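Local structure of pseudoaglycone deacetylase Dbv21 (3DFI) at residues R9-S14 with A142-T147; G25-Q30 with E207-D212; S47-Y52 with T68-L73; A61-S66 with Y226-S231. The protein probably removes an acetyl group from the pseudoaglycone of the glycopeptide antibiotic A40926, as a zinc-binding deacetylase of the PIG-L family. All blocks are in the same frame, centred on the assembly; numbering follows the deposited sequence.

All four contacts tie together parts of one alpha/beta domain built on a mixed sheet; contacts 1, 3 and 4 are partly buried, contact 2 lies at the surface. Contacts 1 and 2 both reach that sheet and touch through I10 and L28: contact 1 sets strand 9-14 against the turn after helix 126-144, contact 2 helix 19-33 against the outermost strand 201-210. Contacts 3 and 4 meet where A71 packs on L65, around the successive helices 54-63 and 71-86. Backbone bonds and an arginine dominate contact 1, serine hydroxyls and a valine contact 2, a tyrosine hydroxyl contact 3, and in contact 4 a tryptophan packs against T228 and Q229, the latter's side chain about 7 Å from the zinc.

Contact 1 of 4, residues R9-S14 with A142-T147; sequences RILAIS and AECDPT
With CG beside the backbone N and a bend at chi3 (-61°), the R9 side chain turns NE back onto the peptide carbonyl of D145. NE donates to D145 O over 2.7 Å in a nearly straight bond (178°), and the acceptor lies in the plane of the guanidinium. T147 approaches that flat group from another direction: its CG2 sits over one face, 3.5 Å from R9 NH2 and offset toward the rim. The chi1 of T147 (57°) places OG1 between its own N and carbonyl carbon, where it accepts from R9 N at 3.1 Å while also bonding to D6 O. T147 N in turn donates to R9 O over 2.7 Å, so both backbone polar atoms of R9 are engaged by one threonine. D145 OD2 is 3.8 Å from R9 NH2, a long salt bridge, an electrostatic pairing in which no N-H is directed at the oxygen. Deeper in, L11 CB packs on P146 CB at 3.8 Å. D145, with positive phi, is the first residue past helix 126-144, and R9 and L11 bond onward to L148. The arrangement is a helix-to-strand connection in the parallel part of a mixed alpha/beta sheet, delivering strand 148-152 alongside strand 9-14.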
loop_
_atom_site.group_PDB
_atom_site.type_symbol
_atom_site.label_atom_id
_atom_site.label_comp_id
_atom_site.label_asym_id
_atom_site.label_seq_id
_atom_site.Cartn_x
_atom_site.Cartn_y
_atom_site.Cartn_z
ATOM N N ARG A 9 2.042 16.670 -5.549
ATOM C CA ARG A 9 0.776 15.959 -5.346
ATOM C C ARG A 9 0.996 14.471 -5.577
ATOM O O ARG A 9 1.133 14.034 -6.713
ATOM C CB ARG A 9 -0.310 16.526 -6.279
ATOM C CG ARG A 9 -0.634 18.014 -6.031
ATOM C CD ARG A 9 -1.706 18.580 -6.974
ATOM N NE ARG A 9 -1.321 18.515 -8.387
ATOM C CZ ARG A 9 -0.602 19.435 -9.034
ATOM N NH1 ARG A 9 -0.164 20.523 -8.404
ATOM N NH2 ARG A 9 -0.318 19.272 -10.323
ATOM N N ILE A 10 1.068 13.705 -4.484
ATOM C CA ILE A 10 1.260 12.259 -4.549
ATOM C C ILE A 10 -0.065 11.487 -4.432
ATOM O O ILE A 10 -0.852 11.712 -3.506
ATOM C CB ILE A 10 2.240 11.746 -3.449
ATOM C CG1 ILE A 10 3.630 12.402 -3.606
ATOM C CG2 ILE A 10 2.376 10.216 -3.516
ATOM C CD1 ILE A 10 4.534 12.206 -2.387
ATOM N N LEU A 11 -0.294 10.575 -5.380
ATOM C CA LEU A 11 -1.379 9.614 -5.268
ATOM C C LEU A 11 -0.798 8.220 -5.059
ATOM O O LEU A 11 -0.168 7.666 -5.955
ATOM C CB LEU A 11 -2.257 9.636 -6.507
ATOM C CG LEU A 11 -3.470 8.695 -6.547
ATOM C CD1 LEU A 11 -4.497 8.931 -5.387
ATOM C CD2 LEU A 11 -4.133 8.809 -7.934
ATOM N N ALA A 12 -0.981 7.673 -3.861
ATOM C CA ALA A 12 -0.549 6.304 -3.596
ATOM C C ALA A 12 -1.744 5.365 -3.744
ATOM O O ALA A 12 -2.831 5.660 -3.231
ATOM C CB ALA A 12 0.065 6.195 -2.205
ATOM N N ILE A 13 -1.552 4.276 -4.484
ATOM C CA ILE A 13 -2.608 3.275 -4.695
ATOM C C ILE A 13 -2.297 2.044 -3.847
ATOM O O ILE A 13 -1.398 1.256 -4.188
ATOM C CB ILE A 13 -2.767 2.865 -6.208
ATOM C CG1 ILE A 13 -2.754 4.079 -7.162
ATOM C CG2 ILE A 13 -4.039 2.005 -6.426
ATOM C CD1 ILE A 13 -4.002 4.980 -7.057
ATOM N N SER A 14 -3.024 1.890 -2.737
ATOM C CA SER A 14 -2.787 0.774 -1.800
ATOM C C SER A 14 -3.750 -0.371 -2.155
ATOM O O SER A 14 -4.944 -0.116 -2.359
ATOM C CB SER A 14 -3.021 1.226 -0.357
ATOM O OG SER A 14 -2.726 0.187 0.552
ATOM N N ALA A 142 -7.587 11.603 -12.676
ATOM C CA ALA A 142 -8.231 12.784 -13.216
ATOM C C ALA A 142 -8.662 13.705 -12.073
ATOM O O ALA A 142 -8.458 14.914 -12.113
ATOM C CB ALA A 142 -9.427 12.379 -14.066
ATOM N N GLU A 143 -9.229 13.110 -11.030
ATOM C CA GLU A 143 -9.748 13.866 -9.906
ATOM C C GLU A 143 -8.653 14.501 -9.027
ATOM O O GLU A 143 -8.792 15.652 -8.607
ATOM C CB GLU A 143 -10.641 12.963 -9.056
ATOM C CG GLU A 143 -11.566 13.728 -8.152
ATOM C CD GLU A 143 -12.536 12.817 -7.435
ATOM O OE1 GLU A 143 -12.302 12.552 -6.232
ATOM O OE2 GLU A 143 -13.515 12.367 -8.089
ATOM N N CYS A 144 -7.577 13.759 -8.759
ATOM C CA CYS A 144 -6.549 14.202 -7.801
ATOM C C CYS A 144 -5.384 14.975 -8.464
ATOM O O CYS A 144 -4.564 15.586 -7.773
ATOM C CB CYS A 144 -6.017 13.002 -6.987
ATOM S SG CYS A 144 -7.192 12.375 -5.702
ATOM N N ASP A 145 -5.317 14.926 -9.793
ATOM C CA ASP A 145 -4.256 15.578 -10.606
ATOM C C ASP A 145 -2.818 15.422 -10.029
ATOM O O ASP A 145 -2.109 16.408 -9.820
ATOM C CB ASP A 145 -4.634 17.052 -10.903
ATOM C CG ASP A 145 -3.739 17.712 -11.955
ATOM O OD1 ASP A 145 -3.047 17.016 -12.733
ATOM O OD2 ASP A 145 -3.746 18.966 -12.021
ATOM N N PRO A 146 -2.376 14.173 -9.798
ATOM C CA PRO A 146 -1.101 13.949 -9.114
ATOM C C PRO A 146 0.098 14.281 -10.005
ATOM O O PRO A 146 -0.031 14.252 -11.231
ATOM C CB PRO A 146 -1.118 12.444 -8.855
ATOM C CG PRO A 146 -1.895 11.897 -9.991
ATOM C CD PRO A 146 -2.999 12.898 -10.209
ATOM N N THR A 147 1.238 14.583 -9.384
ATOM C CA THR A 147 2.526 14.741 -10.095
ATOM C C THR A 147 3.392 13.484 -9.934
ATOM O O THR A 147 4.413 13.332 -10.575
ATOM C CB THR A 147 3.291 15.984 -9.575
ATOM O OG1 THR A 147 3.479 15.870 -8.157
ATOM C CG2 THR A 147 2.485 17.252 -9.852
#

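Contact 2 of 4, residues G25-Q30 with E207-D212; sequences GASLAQ and ELSFVD
S27 OG is gripped by two groups: S209 OG donates to it over a short 2.6 Å, and the carboxylate oxygen OE1 of E259 is its second hydrogen-bonding partner. The other oxygen of E259 binds A26 N, one of two backbone N atoms at the helix kink that are not bonded to the preceding turn, so one glutamate serves both the kink and the serine pair. In S27 the hydroxyl lies anti to the carbonyl carbon (chi1 -65°), whereas S209 is rotated well off a staggered position (138°), which may reflect some strain in reaching S27 OG. Helix 19-33 here lies against the outermost strand of the mixed sheet, 201-210, just before that strand gives way to helix 213-223; on another side L28 packs on V38 and V40. Next to the serines V211 packs on A26: V211 CG2 lies 3.8 Å from A26 CB, and V211 CG1 3.6 Å from A26 O. The Q30 side chain, bent at chi2, brings its amide up to V211 and D212, with the amide and carboxylate planes 70° apart. D212 is the N-cap of the following helix, its OD2 accepting from A215 N.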
loop_
_atom_site.group_PDB
_atom_site.type_symbol
_atom_site.label_atom_id
_atom_site.label_comp_id
_atom_site.label_asym_id
_atom_site.label_seq_id
_atom_site.Cartn_x
_atom_site.Cartn_y
_atom_site.Cartn_z
ATOM N N GLY A 25 4.828 4.751 4.376
ATOM C CA GLY A 25 4.292 5.686 5.353
ATOM C C GLY A 25 5.238 6.809 5.751
ATOM O O GLY A 25 4.815 7.960 5.841
ATOM N N ALA A 26 6.506 6.488 6.000
ATOM C CA ALA A 26 7.494 7.528 6.334
ATOM C C ALA A 26 7.796 8.511 5.166
ATOM O O ALA A 26 7.933 9.710 5.377
ATOM C CB ALA A 26 8.784 6.896 6.878
ATOM N N SER A 27 7.887 8.004 3.946
ATOM C CA SER A 27 8.095 8.865 2.762
ATOM C C SER A 27 6.861 9.747 2.530
ATOM O O SER A 27 6.976 10.903 2.130
ATOM C CB SER A 27 8.344 8.035 1.509
ATOM O OG SER A 27 9.549 7.299 1.605
ATOM N N LEU A 28 5.683 9.205 2.820
ATOM C CA LEU A 28 4.457 9.990 2.702
ATOM C C LEU A 28 4.426 11.101 3.740
ATOM O O LEU A 28 4.134 12.258 3.398
ATOM C CB LEU A 28 3.208 9.105 2.809
ATOM C CG LEU A 28 2.997 8.069 1.692
ATOM C CD1 LEU A 28 1.693 7.273 1.934
ATOM C CD2 LEU A 28 2.981 8.694 0.335
ATOM N N ALA A 29 4.724 10.741 4.994
ATOM C CA ALA A 29 4.858 11.697 6.096
ATOM C C ALA A 29 5.885 12.772 5.762
ATOM O O ALA A 29 5.654 13.963 6.017
ATOM C CB ALA A 29 5.261 10.982 7.356
ATOM N N GLN A 30 7.030 12.349 5.221
ATOM C CA GLN A 30 8.108 13.287 4.851
ATOM C C GLN A 30 7.682 14.209 3.710
ATOM O O GLN A 30 8.084 15.385 3.673
ATOM C CB GLN A 30 9.382 12.544 4.441
ATOM C CG GLN A 30 10.581 13.466 4.155
ATOM C CD GLN A 30 11.143 14.087 5.422
ATOM O OE1 GLN A 30 11.149 15.310 5.583
ATOM N NE2 GLN A 30 11.607 13.244 6.338
ATOM N N GLU A 207 15.858 2.693 -5.467
ATOM C CA GLU A 207 16.288 3.919 -4.791
ATOM C C GLU A 207 15.780 3.990 -3.371
ATOM O O GLU A 207 14.603 3.766 -3.110
ATOM C CB GLU A 207 15.869 5.182 -5.566
ATOM C CG GLU A 207 16.837 6.389 -5.354
ATOM C CD GLU A 207 17.756 6.669 -6.541
ATOM O OE1 GLU A 207 17.235 6.975 -7.636
ATOM O OE2 GLU A 207 19.006 6.606 -6.384
ATOM N N LEU A 208 16.687 4.311 -2.464
ATOM C CA LEU A 208 16.358 4.505 -1.066
ATOM C C LEU A 208 15.877 5.931 -0.821
ATOM O O LEU A 208 16.585 6.893 -1.109
ATOM C CB LEU A 208 17.582 4.197 -0.196
ATOM C CG LEU A 208 17.912 2.766 0.274
ATOM C CD1 LEU A 208 17.288 1.640 -0.558
ATOM C CD2 LEU A 208 19.417 2.591 0.348
ATOM N N SER A 209 14.669 6.057 -0.290
ATOM C CA SER A 209 14.144 7.346 0.127
ATOM C C SER A 209 14.375 7.502 1.632
ATOM O O SER A 209 13.783 6.791 2.455
ATOM C CB SER A 209 12.668 7.503 -0.298
ATOM O OG SER A 209 11.864 8.111 0.723
ATOM N N PHE A 210 15.285 8.407 1.977
ATOM C CA PHE A 210 15.640 8.682 3.362
ATOM C C PHE A 210 14.699 9.694 3.973
ATOM O O PHE A 210 14.243 10.622 3.291
ATOM C CB PHE A 210 17.078 9.186 3.444
ATOM C CG PHE A 210 18.092 8.123 3.180
ATOM C CD1 PHE A 210 18.597 7.927 1.897
ATOM C CD2 PHE A 210 18.538 7.302 4.213
ATOM C CE1 PHE A 210 19.541 6.930 1.650
ATOM C CE2 PHE A 210 19.475 6.303 3.973
ATOM C CZ PHE A 210 19.974 6.120 2.683
ATOM N N VAL A 211 14.404 9.500 5.255
ATOM C CA VAL A 211 13.484 10.366 5.985
ATOM C C VAL A 211 14.123 10.794 7.311
ATOM O O VAL A 211 15.091 10.180 7.772
ATOM C CB VAL A 211 12.088 9.686 6.230
ATOM C CG1 VAL A 211 11.467 9.172 4.907
ATOM C CG2 VAL A 211 12.182 8.563 7.266
ATOM N N ASP A 212 13.591 11.855 7.911
ATOM C CA ASP A 212 14.094 12.334 9.192
ATOM C C ASP A 212 13.416 11.576 10.349
ATOM O O ASP A 212 12.501 10.772 10.113
ATOM C CB ASP A 212 13.951 13.863 9.304
ATOM C CG ASP A 212 12.496 14.348 9.326
ATOM O OD1 ASP A 212 12.290 15.566 9.147
ATOM O OD2 ASP A 212 11.560 13.552 9.525
#

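Contact 3 of 4, residues S47-Y52 with T68-L73; sequences SAAPPY and TEDAPL
The N-terminus of helix 71-86, with D70 at its N-cap, is met here by Y52 and A48 from the loop between strand 37-42 and helix 54-63. The two elements follow closely in the chain of the PIG-L domain, and the side chain of P72 is about 11 Å from that of the zinc ligand H16. The hydroxyl of Y52 is the hub. It donates to A48 O over 2.8 Å within its own loop, and it accepts from A71 N at 3.1 Å, with an N-H...O angle of 151°. One oxygen thus takes up an N-H of the first helical turn and at the same time ties its own loop together. Y52 and P72 reach toward each other tip to tip, and P72 CD also comes to 3.3 Å from A48 O, beyond the oxygen end of the carbonyl. Around the ring, E69 O lies at the edge, in plane, 3.5 Å from CE2, while P50 CA covers part of one face; H60 of helix 54-63 adds an edge-to-face stack. The pyrrolidine of P50, just ahead of the cis bond to P51, touches the other loop with CG, 3.4 Å from T68 O. D70, whose CG is anti to its backbone N (chi1 -171°), stands beside A48 and A49, with OD2 3.8 Å from A49 CB. Its OD1 accepts the capping bond from L73 N at 3.1 Å, the donor lying above the carboxylate plane, 46° out of it.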
loop_
_atom_site.group_PDB
_atom_site.type_symbol
_atom_site.label_atom_id
_atom_site.label_comp_id
_atom_site.label_asym_id
_atom_site.label_seq_id
_atom_site.Cartn_x
_atom_site.Cartn_y
_atom_site.Cartn_z
ATOM N N SER A 47 -17.557 -2.446 0.710
ATOM C CA SER A 47 -18.435 -2.777 1.825
ATOM C C SER A 47 -18.922 -4.217 1.791
ATOM O O SER A 47 -19.261 -4.751 0.719
ATOM C CB SER A 47 -19.664 -1.862 1.809
ATOM O OG SER A 47 -19.399 -0.652 2.499
ATOM N N ALA A 48 -18.999 -4.809 2.989
ATOM C CA ALA A 48 -19.727 -6.060 3.254
ATOM C C ALA A 48 -20.078 -6.078 4.736
ATOM O O ALA A 48 -19.177 -6.070 5.581
ATOM C CB ALA A 48 -18.884 -7.284 2.893
ATOM N N ALA A 49 -21.375 -6.069 5.040
ATOM C CA ALA A 49 -21.873 -6.139 6.421
ATOM C C ALA A 49 -22.125 -7.585 6.841
ATOM O O ALA A 49 -22.186 -8.469 5.977
ATOM C CB ALA A 49 -23.159 -5.309 6.576
ATOM N N PRO A 50 -22.302 -7.830 8.167
ATOM C CA PRO A 50 -22.668 -9.165 8.636
ATOM C C PRO A 50 -24.078 -9.503 8.138
ATOM O O PRO A 50 -24.875 -8.580 7.942
ATOM C CB PRO A 50 -22.685 -9.018 10.169
ATOM C CG PRO A 50 -21.949 -7.775 10.459
ATOM C CD PRO A 50 -22.214 -6.879 9.286
ATOM N N PRO A 51 -24.405 -10.805 7.986
ATOM C CA PRO A 51 -23.612 -11.974 8.390
ATOM C C PRO A 51 -22.594 -12.420 7.348
ATOM O O PRO A 51 -22.774 -12.158 6.158
ATOM C CB PRO A 51 -24.671 -13.062 8.610
ATOM C CG PRO A 51 -25.911 -12.601 7.869
ATOM C CD PRO A 51 -25.674 -11.204 7.351
ATOM N N TYR A 52 -21.538 -13.092 7.806
ATOM C CA TYR A 52 -20.440 -13.513 6.933
ATOM C C TYR A 52 -20.371 -15.024 6.743
ATOM O O TYR A 52 -21.047 -15.778 7.439
ATOM C CB TYR A 52 -19.098 -13.029 7.493
ATOM C CG TYR A 52 -18.982 -11.534 7.631
ATOM C CD1 TYR A 52 -18.832 -10.723 6.504
ATOM C CD2 TYR A 52 -19.012 -10.927 8.891
ATOM C CE1 TYR A 52 -18.729 -9.348 6.618
ATOM C CE2 TYR A 52 -18.900 -9.543 9.019
ATOM C CZ TYR A 52 -18.755 -8.766 7.873
ATOM O OH TYR A 52 -18.658 -7.411 7.978
ATOM N N THR A 68 -21.046 -10.107 14.907
ATOM C CA THR A 68 -21.919 -8.998 14.502
ATOM C C THR A 68 -21.179 -7.715 14.101
ATOM O O THR A 68 -21.820 -6.737 13.701
ATOM C CB THR A 68 -22.944 -8.623 15.570
ATOM O OG1 THR A 68 -22.259 -8.172 16.750
ATOM C CG2 THR A 68 -23.865 -9.819 15.920
ATOM N N GLU A 69 -19.852 -7.702 14.201
ATOM C CA GLU A 69 -19.095 -6.503 13.820
ATOM C C GLU A 69 -18.850 -6.411 12.323
ATOM O O GLU A 69 -18.453 -7.397 11.684
ATOM C CB GLU A 69 -17.788 -6.391 14.599
ATOM C CG GLU A 69 -18.021 -6.228 16.129
ATOM C CD GLU A 69 -16.728 -6.220 16.936
ATOM O OE1 GLU A 69 -15.851 -7.057 16.640
ATOM O OE2 GLU A 69 -16.596 -5.401 17.887
ATOM N N ASP A 70 -19.064 -5.210 11.786
ATOM C CA ASP A 70 -18.803 -4.899 10.367
ATOM C C ASP A 70 -17.298 -4.726 10.183
ATOM O O ASP A 70 -16.718 -3.694 10.558
ATOM C CB ASP A 70 -19.571 -3.625 9.976
ATOM C CG ASP A 70 -19.534 -3.331 8.465
ATOM O OD1 ASP A 70 -18.500 -3.529 7.818
ATOM O OD2 ASP A 70 -20.556 -2.880 7.930
ATOM N N ALA A 71 -16.651 -5.748 9.630
ATOM C CA ALA A 71 -15.193 -5.743 9.489
ATOM C C ALA A 71 -14.603 -4.715 8.511
ATOM O O ALA A 71 -13.680 -3.981 8.874
ATOM C CB ALA A 71 -14.671 -7.149 9.179
ATOM N N PRO A 72 -15.093 -4.680 7.256
ATOM C CA PRO A 72 -14.558 -3.649 6.351
ATOM C C PRO A 72 -14.730 -2.223 6.901
ATOM O O PRO A 72 -13.819 -1.403 6.770
ATOM C CB PRO A 72 -15.360 -3.855 5.073
ATOM C CG PRO A 72 -15.817 -5.278 5.136
ATOM C CD PRO A 72 -16.104 -5.529 6.596
ATOM N N LEU A 73 -15.860 -1.948 7.563
ATOM C CA LEU A 73 -16.042 -0.665 8.253
ATOM C C LEU A 73 -14.972 -0.419 9.324
ATOM O O LEU A 73 -14.316 0.615 9.321
ATOM C CB LEU A 73 -17.452 -0.563 8.854
ATOM C CG LEU A 73 -17.779 0.706 9.649
ATOM C CD1 LEU A 73 -17.762 1.962 8.728
ATOM C CD2 LEU A 73 -19.133 0.576 10.386
#

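Contact 4 of 4, residues A61-S66 with Y226-S231; sequences ARWGLS and YATQLS
Polar bonding across R62 and S231 centres on a single hydroxyl. S231 OG, held between its own N and carbonyl carbon, lies between two carbonyl oxygens, 3.1 Å from R62 O and 2.8 Å from T228 O, and can serve one of them at a time. The first partner belongs to the end of helix 54-63, which closes in a Schellman motif at G64, where phi is positive and G64 N bonds back to A61 O. Contacts with the W63 side chain are of a different kind. The Q229 chain bends at chi2 (-41°), which sets CD beside the indole; OE1 then lies over one face, 3.3 Å from W63 CE2 and offset toward the rim, with the amide plane turned 75° from the ring. T228 crosses W63 obliquely, and its OG1 meets the CB methylene of W63 at 3.0 Å, a tight approach, with W63 CG next at 3.5 Å. That OG1 is buried by this contact with no partner in the model, and the chi1 of T228 (-149°) is off a staggered position. A methyl of L65, CD1, comes no nearer than 4.1 Å to T228 OG1, and L65 itself rests on A71. Helix 71-86 joins in from outside, R75 touching both W63 and Q229 and E78 accepting from T228 N. Q229 also touches D18, and its side chain is about 7 Å from the zinc ion bound by H16, D19 and H161, so the contact borders the metal site of this PIG-L-family protein, without Q229 being a zinc ligand.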
loop_
_atom_site.group_PDB
_atom_site.type_symbol
_atom_site.label_atom_id
_atom_site.label_comp_id
_atom_site.label_asym_id
_atom_site.label_seq_id
_atom_site.Cartn_x
_atom_site.Cartn_y
_atom_site.Cartn_z
ATOM N N ALA A 61 -12.255 -13.499 13.312
ATOM C CA ALA A 61 -11.863 -14.000 14.637
ATOM C C ALA A 61 -10.374 -13.807 14.931
ATOM O O ALA A 61 -10.016 -13.447 16.052
ATOM C CB ALA A 61 -12.269 -15.468 14.820
ATOM N N ARG A 62 -9.525 -14.044 13.929
ATOM C CA ARG A 62 -8.079 -13.801 14.018
ATOM C C ARG A 62 -7.696 -12.324 14.184
ATOM O O ARG A 62 -6.621 -12.006 14.725
ATOM C CB ARG A 62 -7.347 -14.372 12.792
ATOM C CG ARG A 62 -6.124 -15.235 13.166
ATOM C CD ARG A 62 -5.282 -15.700 11.967
ATOM N NE ARG A 62 -5.993 -15.657 10.680
ATOM C CZ ARG A 62 -5.963 -16.625 9.759
ATOM N NH1 ARG A 62 -5.278 -17.743 9.974
ATOM N NH2 ARG A 62 -6.638 -16.484 8.622
ATOM N N TRP A 63 -8.550 -11.429 13.694
ATOM C CA TRP A 63 -8.337 -9.998 13.888
ATOM C C TRP A 63 -8.917 -9.518 15.230
ATOM O O TRP A 63 -8.709 -8.373 15.623
ATOM C CB TRP A 63 -8.951 -9.214 12.745
ATOM C CG TRP A 63 -8.323 -9.503 11.416
ATOM C CD1 TRP A 63 -7.065 -9.992 11.183
ATOM C CD2 TRP A 63 -8.914 -9.289 10.133
ATOM N NE1 TRP A 63 -6.848 -10.115 9.832
ATOM C CE2 TRP A 63 -7.964 -9.680 9.164
ATOM C CE3 TRP A 63 -10.146 -8.794 9.708
ATOM C CZ2 TRP A 63 -8.218 -9.612 7.803
ATOM C CZ3 TRP A 63 -10.392 -8.721 8.336
ATOM C CH2 TRP A 63 -9.437 -9.134 7.411
ATOM N N GLY A 64 -9.628 -10.395 15.926
ATOM C CA GLY A 64 -10.198 -10.055 17.227
ATOM C C GLY A 64 -11.599 -9.474 17.166
ATOM O O GLY A 64 -12.063 -8.870 18.144
ATOM N N LEU A 65 -12.269 -9.682 16.028
ATOM C CA LEU A 65 -13.627 -9.173 15.772
ATOM C C LEU A 65 -14.694 -10.232 16.058
ATOM O O LEU A 65 -14.459 -11.419 15.856
ATOM C CB LEU A 65 -13.768 -8.681 14.312
ATOM C CG LEU A 65 -12.749 -7.653 13.796
ATOM C CD1 LEU A 65 -12.995 -7.326 12.340
ATOM C CD2 LEU A 65 -12.775 -6.378 14.640
ATOM N N SER A 66 -15.853 -9.794 16.545
ATOM C CA SER A 66 -16.978 -10.686 16.928
ATOM C C SER A 66 -17.946 -10.809 15.721
ATOM O O SER A 66 -17.942 -9.930 14.864
ATOM C CB SER A 66 -17.687 -10.122 18.137
ATOM N N TYR A 226 -3.860 0.281 12.599
ATOM C CA TYR A 226 -4.369 -0.925 11.932
ATOM C C TYR A 226 -4.281 -2.139 12.861
ATOM O O TYR A 226 -3.587 -3.113 12.558
ATOM C CB TYR A 226 -3.581 -1.211 10.667
ATOM C CG TYR A 226 -3.641 -0.131 9.632
ATOM C CD1 TYR A 226 -4.757 0.010 8.806
ATOM C CD2 TYR A 226 -2.564 0.736 9.446
ATOM C CE1 TYR A 226 -4.815 1.019 7.809
ATOM C CE2 TYR A 226 -2.601 1.743 8.444
ATOM C CZ TYR A 226 -3.731 1.878 7.631
ATOM O OH TYR A 226 -3.777 2.863 6.637
ATOM N N ALA A 227 -5.045 -2.096 13.945
ATOM C CA ALA A 227 -4.873 -3.018 15.069
ATOM C C ALA A 227 -5.330 -4.404 14.669
ATOM O O ALA A 227 -4.884 -5.417 15.208
ATOM C CB ALA A 227 -5.706 -2.535 16.230
ATOM N N THR A 228 -6.309 -4.418 13.778
ATOM C CA THR A 228 -6.857 -5.634 13.210
ATOM C C THR A 228 -5.735 -6.459 12.515
ATOM O O THR A 228 -5.541 -7.628 12.831
ATOM C CB THR A 228 -8.022 -5.220 12.260
ATOM O OG1 THR A 228 -9.034 -6.222 12.223
ATOM C CG2 THR A 228 -7.560 -4.824 10.912
ATOM N N GLN A 229 -4.985 -5.806 11.622
ATOM C CA GLN A 229 -3.892 -6.399 10.861
ATOM C C GLN A 229 -2.662 -6.633 11.729
ATOM O O GLN A 229 -2.030 -7.699 11.655
ATOM C CB GLN A 229 -3.523 -5.517 9.654
ATOM C CG GLN A 229 -4.677 -5.287 8.657
ATOM C CD GLN A 229 -5.504 -6.538 8.392
ATOM O OE1 GLN A 229 -6.629 -6.668 8.892
ATOM N NE2 GLN A 229 -4.940 -7.480 7.639
ATOM N N LEU A 230 -2.322 -5.656 12.569
ATOM C CA LEU A 230 -1.210 -5.856 13.510
ATOM C C LEU A 230 -1.448 -6.928 14.550
ATOM O O LEU A 230 -0.493 -7.391 15.197
ATOM C CB LEU A 230 -0.729 -4.541 14.137
ATOM C CG LEU A 230 0.325 -3.839 13.243
ATOM C CD1 LEU A 230 -0.164 -3.569 11.813
ATOM C CD2 LEU A 230 0.830 -2.552 13.874
ATOM N N SER A 231 -2.696 -7.375 14.705
ATOM C CA SER A 231 -2.900 -8.504 15.617
ATOM C C SER A 231 -2.245 -9.800 15.065
ATOM O O SER A 231 -1.969 -10.734 15.825
ATOM C CB SER A 231 -4.368 -8.683 16.049
ATOM O OG SER A 231 -5.138 -9.302 15.055
#